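Local coordinates for VOC domain-containing protein (Streptococcus mutans, PDB 3L7T), which binds zinc and belongs to the glyoxalase/bleomycin resistance/dioxygenase (VOC) superfamily, possibly with a lactoylglutathione lyase-like activity, at the interface of chains A and B. Coordinates in Å, arbitrary orientation; residue numbers count along the deposited sequence, not the author numbering. Chains: chain A/B, Putative uncharacterized protein.

The interface of chains A and B. Residues chain A 3-5; chain B 29, 87-89, 132.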
loop_
_atom_site.group_PDB
_atom_site.type_symbol
_atom_site.label_atom_id
_atom_site.label_comp_id
_atom_site.label_asym_id
_atom_site.label_seq_id
_atom_site.Cartn_x
_atom_site.Cartn_y
_atom_site.Cartn_z
ATOM N N LEU A 3 7.390 -12.978 -8.576
ATOM C CA LEU A 3 6.457 -12.358 -7.658
ATOM C C LEU A 3 5.091 -12.313 -8.361
ATOM O O LEU A 3 4.839 -11.444 -9.186
ATOM C CB LEU A 3 6.951 -10.955 -7.298
ATOM C CG LEU A 3 7.870 -10.698 -6.096
ATOM C CD1 LEU A 3 8.617 -11.899 -5.553
ATOM C CD2 LEU A 3 8.798 -9.497 -6.301
ATOM N N LYS A 4 4.237 -13.281 -8.034
ATOM C CA LYS A 4 3.108 -13.672 -8.862
ATOM C C LYS A 4 1.934 -12.702 -8.729
ATOM O O LYS A 4 1.188 -12.484 -9.673
ATOM C CB LYS A 4 2.612 -15.068 -8.455
ATOM C CG LYS A 4 3.607 -16.186 -8.684
ATOM C CD LYS A 4 3.282 -17.376 -7.797
ATOM C CE LYS A 4 2.200 -18.234 -8.397
ATOM N NZ LYS A 4 1.786 -19.302 -7.451
ATOM N N ALA A 5 1.771 -12.158 -7.533
ATOM C CA ALA A 5 0.577 -11.405 -7.181
ATOM C C ALA A 5 0.855 -10.772 -5.822
ATOM O O ALA A 5 1.861 -11.080 -5.183
ATOM C CB ALA A 5 -0.646 -12.335 -7.113
ATOM N N PHE B 29 9.555 -7.140 -12.236
ATOM C CA PHE B 29 8.210 -6.750 -12.620
ATOM C C PHE B 29 8.191 -6.270 -14.048
ATOM O O PHE B 29 9.041 -5.478 -14.477
ATOM C CB PHE B 29 7.619 -5.663 -11.715
ATOM C CG PHE B 29 7.264 -6.155 -10.341
ATOM C CD1 PHE B 29 6.267 -7.109 -10.162
ATOM C CD2 PHE B 29 7.955 -5.676 -9.232
ATOM C CE1 PHE B 29 5.920 -7.549 -8.879
ATOM C CE2 PHE B 29 7.644 -6.124 -7.951
ATOM C CZ PHE B 29 6.593 -7.035 -7.773
ATOM N N PHE B 87 4.072 -9.937 -1.306
ATOM C CA PHE B 87 3.838 -10.609 -2.576
ATOM C C PHE B 87 3.715 -12.091 -2.329
ATOM O O PHE B 87 4.484 -12.666 -1.548
ATOM C CB PHE B 87 5.036 -10.357 -3.495
ATOM C CG PHE B 87 5.271 -8.914 -3.784
ATOM C CD1 PHE B 87 4.385 -8.211 -4.595
ATOM C CD2 PHE B 87 6.403 -8.266 -3.308
ATOM C CE1 PHE B 87 4.569 -6.871 -4.873
ATOM C CE2 PHE B 87 6.618 -6.904 -3.594
ATOM C CZ PHE B 87 5.692 -6.208 -4.362
ATOM N N TYR B 88 2.860 -12.728 -3.113
ATOM C CA TYR B 88 2.621 -14.148 -2.995
ATOM C C TYR B 88 3.654 -14.881 -3.838
ATOM O O TYR B 88 3.906 -14.486 -4.968
ATOM C CB TYR B 88 1.218 -14.435 -3.527
ATOM C CG TYR B 88 0.835 -15.884 -3.484
ATOM C CD1 TYR B 88 0.772 -16.561 -2.274
ATOM C CD2 TYR B 88 0.476 -16.556 -4.643
ATOM C CE1 TYR B 88 0.385 -17.888 -2.224
ATOM C CE2 TYR B 88 0.113 -17.883 -4.613
ATOM C CZ TYR B 88 0.053 -18.539 -3.395
ATOM O OH TYR B 88 -0.298 -19.863 -3.353
ATOM N N VAL B 89 4.347 -15.848 -3.241
ATOM C CA VAL B 89 5.300 -16.668 -3.997
ATOM C C VAL B 89 5.073 -18.154 -3.679
ATOM O O VAL B 89 4.442 -18.518 -2.662
ATOM C CB VAL B 89 6.785 -16.310 -3.709
ATOM C CG1 VAL B 89 7.100 -14.866 -4.124
ATOM C CG2 VAL B 89 7.090 -16.517 -2.241
ATOM N N LEU B 132 7.903 -11.441 1.170
ATOM C CA LEU B 132 7.576 -12.653 0.392
ATOM C C LEU B 132 6.690 -13.530 1.253
ATOM O O LEU B 132 6.915 -13.633 2.455
ATOM C CB LEU B 132 8.864 -13.427 0.101
ATOM C CG LEU B 132 9.942 -12.596 -0.555
ATOM C CD1 LEU B 132 11.268 -13.379 -0.373
ATOM C CD2 LEU B 132 9.640 -12.452 -2.040
#
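A:Leu3, in the N-terminal segment of chain A, packs against an apolar patch of chain B formed by B:Phe29, B:Phe87, B:Val89 and B:Leu132. This is one patch of a two-fold symmetric interface in the deposited dimer, possibly the biological one, and its twin has the chains exchanged. CD2 of A:Leu3 meets B:Phe29 CZ at 3.6 Å, the leucine roughly perpendicular to the phenylalanine side chain. CD1 of A:Leu3 lies 3.6 Å from B:Val89 CG1, leucine and valine parallel, and 3.7 Å from B:Leu132 CD2. CG of A:Leu3 sits 3.9 Å from B:Phe87 CB. A branched aliphatic chain suits this place because each methyl can serve a different wall. CG is only roughly anti to the carbonyl carbon (chi1 -90°) and CD1 nearly eclipses CA (chi2 19°), so strain or imprecise modelling makes the methyl split less certain.

Beside this packing, A:Ala5, opening strand 5-12, and B:Tyr88, closing strand 81-88, form an antiparallel beta bridge. B:Tyr88 N donates to A:Ala5 O at 2.8 Å, and a weak bond from A:Lys4 N to B:Tyr88 O backs it up. The pairing uses main-chain atoms, and alanine's short side chain probably does not hinder it. A:Lys4 bends at chi3 (82°), bringing its terminal amine nitrogen NZ 3.6 Å from B:Tyr88 CE2 at the ring's rim.

A:Ala5 O also sits in plane at the edge of the B:Phe87 ring. B:Phe29 probably helps hold that wall in place, with its CZ 3.5 Å above one face of the B:Phe87 ring, displaced toward the rim.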